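Local coordinates for protein alpha-L-rhamnosidase (PDB 6GSZ) that probably hydrolyses terminal non-reducing alpha-L-rhamnose residues from alpha-L-rhamnosides, as a calcium-binding fungal glycosidase, at residues A[350-360]-A[396-407]. Residues are numbered along the deposited sequence; the frame is centred on the assembly and turned at random.
Sequences QTIRFVHTEVM and HGFRYVQVDGWP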
loop_
_atom_site.group_PDB
_atom_site.type_symbol
_atom_site.label_atom_id
_atom_site.label_comp_id
_atom_site.label_asym_id
_atom_site.label_seq_id
_atom_site.Cartn_x
_atom_site.Cartn_y
_atom_site.Cartn_z
ATOM N N GLN A 350 11.283 -26.617 26.590
ATOM C CA GLN A 350 12.383 -25.788 26.100
ATOM C C GLN A 350 11.843 -24.662 25.211
ATOM O O GLN A 350 11.041 -24.903 24.291
ATOM C CB GLN A 350 13.384 -26.636 25.323
ATOM C CG GLN A 350 14.573 -25.825 24.822
ATOM C CD GLN A 350 15.745 -26.705 24.527
ATOM O OE1 GLN A 350 15.964 -27.687 25.235
ATOM N NE2 GLN A 350 16.524 -26.351 23.513
ATOM N N THR A 351 12.307 -23.439 25.476
ATOM C CA THR A 351 11.867 -22.268 24.756
ATOM C C THR A 351 12.947 -21.791 23.776
ATOM O O THR A 351 14.109 -21.570 24.147
ATOM C CB THR A 351 11.492 -21.142 25.736
ATOM O OG1 THR A 351 10.539 -21.644 26.671
ATOM C CG2 THR A 351 10.948 -19.896 25.052
ATOM N N ILE A 352 12.518 -21.573 22.526
ATOM C CA ILE A 352 13.310 -20.926 21.507
ATOM C C ILE A 352 12.911 -19.447 21.427
ATOM O O ILE A 352 11.722 -19.138 21.385
ATOM C CB ILE A 352 13.079 -21.588 20.133
ATOM C CG1 ILE A 352 12.962 -23.110 20.203
ATOM C CG2 ILE A 352 14.139 -21.129 19.151
ATOM C CD1 ILE A 352 12.683 -23.772 18.862
ATOM N N ARG A 353 13.919 -18.572 21.338
ATOM C CA ARG A 353 13.703 -17.141 21.203
ATOM C C ARG A 353 14.252 -16.674 19.851
ATOM O O ARG A 353 15.354 -17.109 19.434
ATOM C CB ARG A 353 14.398 -16.379 22.333
ATOM C CG ARG A 353 14.101 -14.887 22.352
ATOM C CD ARG A 353 14.829 -14.121 23.434
ATOM N NE ARG A 353 16.258 -14.107 23.181
ATOM C CZ ARG A 353 17.166 -13.644 24.026
ATOM N NH1 ARG A 353 16.789 -13.111 25.179
ATOM N NH2 ARG A 353 18.449 -13.683 23.696
ATOM N N PHE A 354 13.462 -15.795 19.203
ATOM C CA PHE A 354 13.794 -15.229 17.891
ATOM C C PHE A 354 13.761 -13.711 17.984
ATOM O O PHE A 354 12.697 -13.151 18.239
ATOM C CB PHE A 354 12.785 -15.705 16.851
ATOM C CG PHE A 354 12.634 -17.197 16.716
ATOM C CD1 PHE A 354 13.458 -17.926 15.899
ATOM C CD2 PHE A 354 11.683 -17.893 17.454
ATOM C CE1 PHE A 354 13.317 -19.297 15.775
ATOM C CE2 PHE A 354 11.522 -19.256 17.298
ATOM C CZ PHE A 354 12.352 -19.961 16.486
ATOM N N VAL A 355 14.939 -13.074 17.858
ATOM C CA VAL A 355 15.038 -11.626 17.941
ATOM C C VAL A 355 15.319 -11.092 16.531
ATOM O O VAL A 355 16.381 -11.408 15.955
ATOM C CB VAL A 355 16.134 -11.187 18.939
ATOM C CG1 VAL A 355 16.305 -9.682 18.979
ATOM C CG2 VAL A 355 15.850 -11.698 20.352
ATOM N N HIS A 356 14.365 -10.311 16.002
ATOM C CA HIS A 356 14.409 -9.914 14.577
ATOM C C HIS A 356 14.952 -8.489 14.422
ATOM O O HIS A 356 14.469 -7.580 15.080
ATOM C CB HIS A 356 12.983 -9.986 13.997
ATOM C CG HIS A 356 12.279 -11.304 14.147
ATOM N ND1 HIS A 356 11.773 -11.729 15.361
ATOM C CD2 HIS A 356 11.980 -12.281 13.253
ATOM C CE1 HIS A 356 11.163 -12.892 15.184
ATOM N NE2 HIS A 356 11.298 -13.281 13.922
ATOM N N THR A 357 15.940 -8.296 13.522
ATOM C CA THR A 357 16.503 -6.952 13.282
ATOM C C THR A 357 16.723 -6.720 11.780
ATOM O O THR A 357 16.846 -7.646 10.999
ATOM C CB THR A 357 17.806 -6.711 14.058
ATOM O OG1 THR A 357 18.857 -7.480 13.474
ATOM C CG2 THR A 357 17.665 -7.056 15.524
ATOM N N GLU A 358 16.821 -5.438 11.421
ATOM C CA GLU A 358 17.067 -5.041 10.018
ATOM C C GLU A 358 18.537 -5.193 9.639
ATOM O O GLU A 358 18.872 -5.511 8.485
ATOM C CB GLU A 358 16.636 -3.594 9.817
ATOM C CG GLU A 358 15.154 -3.434 9.889
ATOM C CD GLU A 358 14.743 -2.047 9.419
ATOM O OE1 GLU A 358 15.185 -1.038 10.041
ATOM O OE2 GLU A 358 14.025 -1.981 8.411
ATOM N N VAL A 359 19.409 -4.914 10.608
ATOM C CA VAL A 359 20.848 -4.791 10.371
ATOM C C VAL A 359 21.599 -5.379 11.558
ATOM O O VAL A 359 21.035 -5.633 12.636
ATOM C CB VAL A 359 21.279 -3.330 10.165
ATOM C CG1 VAL A 359 20.617 -2.729 8.931
ATOM C CG2 VAL A 359 21.037 -2.485 11.400
ATOM N N MET A 360 22.895 -5.570 11.320
ATOM C CA MET A 360 23.858 -5.871 12.327
ATOM C C MET A 360 24.606 -4.575 12.672
ATOM O O MET A 360 24.753 -3.667 11.829
ATOM C CB MET A 360 24.880 -6.890 11.812
ATOM C CG MET A 360 24.317 -8.168 11.275
ATOM S SD MET A 360 23.643 -9.178 12.605
ATOM C CE MET A 360 25.132 -9.766 13.427
ATOM N N HIS A 396 7.036 -8.480 11.822
ATOM C CA HIS A 396 8.341 -7.876 12.041
ATOM C C HIS A 396 8.932 -7.413 10.705
ATOM O O HIS A 396 8.635 -7.985 9.673
ATOM C CB HIS A 396 9.291 -8.873 12.700
ATOM C CG HIS A 396 8.706 -9.730 13.765
ATOM N ND1 HIS A 396 8.148 -9.239 14.928
ATOM C CD2 HIS A 396 8.573 -11.063 13.779
ATOM C CE1 HIS A 396 7.766 -10.292 15.664
ATOM N NE2 HIS A 396 8.027 -11.418 14.995
ATOM N N GLY A 397 9.842 -6.457 10.808
ATOM C CA GLY A 397 10.627 -5.998 9.667
ATOM C C GLY A 397 12.080 -6.363 9.935
ATOM O O GLY A 397 12.626 -5.924 10.918
ATOM N N PHE A 398 12.687 -7.225 9.104
ATOM C CA PHE A 398 13.976 -7.805 9.450
ATOM C C PHE A 398 14.681 -8.449 8.258
ATOM O O PHE A 398 14.036 -8.922 7.327
ATOM C CB PHE A 398 13.765 -8.872 10.531
ATOM C CG PHE A 398 13.010 -10.106 10.098
ATOM C CD1 PHE A 398 11.632 -10.090 10.007
ATOM C CD2 PHE A 398 13.645 -11.296 9.780
ATOM C CE1 PHE A 398 10.917 -11.192 9.582
ATOM C CE2 PHE A 398 12.927 -12.421 9.387
ATOM C CZ PHE A 398 11.553 -12.375 9.297
ATOM N N ARG A 399 16.023 -8.530 8.376
ATOM C CA ARG A 399 16.854 -9.394 7.547
ATOM C C ARG A 399 17.541 -10.493 8.397
ATOM O O ARG A 399 17.799 -11.583 7.901
ATOM C CB ARG A 399 17.911 -8.544 6.823
ATOM C CG ARG A 399 18.960 -9.367 6.090
ATOM C CD ARG A 399 19.834 -8.555 5.162
ATOM N NE ARG A 399 20.899 -9.419 4.680
ATOM C CZ ARG A 399 21.741 -9.107 3.693
ATOM N NH1 ARG A 399 21.621 -7.925 3.096
ATOM N NH2 ARG A 399 22.665 -9.987 3.317
ATOM N N TYR A 400 17.828 -10.154 9.664
ATOM C CA TYR A 400 18.568 -11.016 10.580
ATOM C C TYR A 400 17.684 -11.459 11.745
ATOM O O TYR A 400 16.843 -10.718 12.217
ATOM C CB TYR A 400 19.798 -10.266 11.097
ATOM C CG TYR A 400 20.720 -9.773 10.002
ATOM C CD1 TYR A 400 21.655 -10.627 9.440
ATOM C CD2 TYR A 400 20.642 -8.469 9.521
ATOM C CE1 TYR A 400 22.487 -10.190 8.425
ATOM C CE2 TYR A 400 21.462 -8.032 8.493
ATOM C CZ TYR A 400 22.380 -8.900 7.941
ATOM O OH TYR A 400 23.255 -8.504 6.963
ATOM N N VAL A 401 17.990 -12.649 12.254
ATOM C CA VAL A 401 17.314 -13.163 13.442
ATOM C C VAL A 401 18.360 -13.827 14.335
ATOM O O VAL A 401 19.000 -14.785 13.918
ATOM C CB VAL A 401 16.207 -14.161 13.090
ATOM C CG1 VAL A 401 15.433 -14.497 14.357
ATOM C CG2 VAL A 401 15.303 -13.614 12.015
ATOM N N GLN A 402 18.481 -13.336 15.568
ATOM C CA GLN A 402 19.259 -14.053 16.586
ATOM C C GLN A 402 18.358 -15.128 17.190
ATOM O O GLN A 402 17.230 -14.825 17.609
ATOM C CB GLN A 402 19.767 -13.131 17.682
ATOM C CG GLN A 402 20.647 -13.882 18.678
ATOM C CD GLN A 402 21.201 -13.005 19.773
ATOM O OE1 GLN A 402 21.744 -11.918 19.523
ATOM N NE2 GLN A 402 21.070 -13.488 21.004
ATOM N N VAL A 403 18.877 -16.359 17.241
ATOM C CA VAL A 403 18.095 -17.503 17.692
ATOM C C VAL A 403 18.764 -18.096 18.919
ATOM O O VAL A 403 19.950 -18.452 18.822
ATOM C CB VAL A 403 17.982 -18.571 16.594
ATOM C CG1 VAL A 403 17.153 -19.736 17.076
ATOM C CG2 VAL A 403 17.411 -18.000 15.303
ATOM N N ASP A 404 18.025 -18.143 20.041
ATOM C CA ASP A 404 18.532 -18.758 21.282
ATOM C C ASP A 404 17.629 -19.919 21.656
ATOM O O ASP A 404 16.402 -19.831 21.548
ATOM C CB ASP A 404 18.627 -17.724 22.412
ATOM C CG ASP A 404 19.795 -16.766 22.231
ATOM O OD1 ASP A 404 20.951 -17.155 22.570
ATOM O OD2 ASP A 404 19.571 -15.688 21.698
ATOM N N GLY A 405 18.237 -20.992 22.166
ATOM C CA GLY A 405 17.466 -22.133 22.642
ATOM C C GLY A 405 17.051 -23.106 21.556
ATOM O O GLY A 405 16.234 -23.991 21.806
ATOM N N TRP A 406 17.544 -22.933 20.319
ATOM C CA TRP A 406 17.208 -23.869 19.247
ATOM C C TRP A 406 17.683 -25.266 19.622
ATOM O O TRP A 406 18.815 -25.429 20.071
ATOM C CB TRP A 406 17.786 -23.410 17.898
ATOM C CG TRP A 406 17.352 -24.281 16.763
ATOM C CD1 TRP A 406 17.923 -25.450 16.359
ATOM C CD2 TRP A 406 16.193 -24.077 15.924
ATOM N NE1 TRP A 406 17.228 -25.980 15.309
ATOM C CE2 TRP A 406 16.155 -25.156 15.019
ATOM C CE3 TRP A 406 15.209 -23.086 15.842
ATOM C CZ2 TRP A 406 15.176 -25.266 14.042
ATOM C CZ3 TRP A 406 14.229 -23.202 14.885
ATOM C CH2 TRP A 406 14.205 -24.285 14.005
ATOM N N PRO A 407 16.832 -26.305 19.489
ATOM C CA PRO A 407 17.186 -27.633 19.978
ATOM C C PRO A 407 18.209 -28.357 19.094
ATOM O O PRO A 407 18.169 -28.293 17.861
ATOM C CB PRO A 407 15.844 -28.381 20.030
ATOM C CG PRO A 407 14.988 -27.694 18.991
ATOM C CD PRO A 407 15.469 -26.262 18.938
HETATM O O HOH W 1 17.381 -14.856 20.601
HETATM O O HOH W 2 12.614 -6.187 13.596
#
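With CG anti to the carbonyl carbon in both H356 and H396, the two imidazoles meet face to face, centroids 4.0 Å apart and planes inclined by 27°; CD2 of H396 lies over the centre of the H356 ring. F398 instead has CG between its backbone N and carbonyl carbon (chi1 67°), which offers its ring face to the edge of H356, and CD2 of H356 sits centrally above it in an edge-to-face pair with planes at 74°. V401 CG1 is over the other face of H356, offset toward the rim. Both imidazoles are also tied by polar bonds, ND1 of H356 to the carbonyl of A375 and NE2 of H396 to D377, which should fix their rotation.

The two strands, both in the concanavalin-like domain, are antiparallel neighbours in a mixed sheet, where 351-357 runs between 376-380 and 400-404. Paired N-H...O bonds link R353 with D404 and V355 with Q402. At T357 the pattern becomes a classic beta bulge: its O accepts from N of R399 at 2.9 Å and from N of Y400 at 3.0 Å, where the chain turns a corner at R399, between 396-398 and 400-404.

On the face bearing R353, Q402 and D404, OD2 of D404 takes two side-chain donors. NH2 of R353 lies 3.0 Å from OD2 of D404 in a salt bridge, coming from well above the carboxylate plane, whereas NE2 of Q402 is 2.8 Å from the same D404 OD2 and uses its syn lone pair. M360 bends over Y400, placing CG 3.8 Å from the ring centroid and SD over the same face, a Met-aromatic contact. Toward the other end of the contact, CD1 of I352 packs 3.7 Å from CD of P407, and CZ of F354 and CZ3 of W406 meet edge to edge.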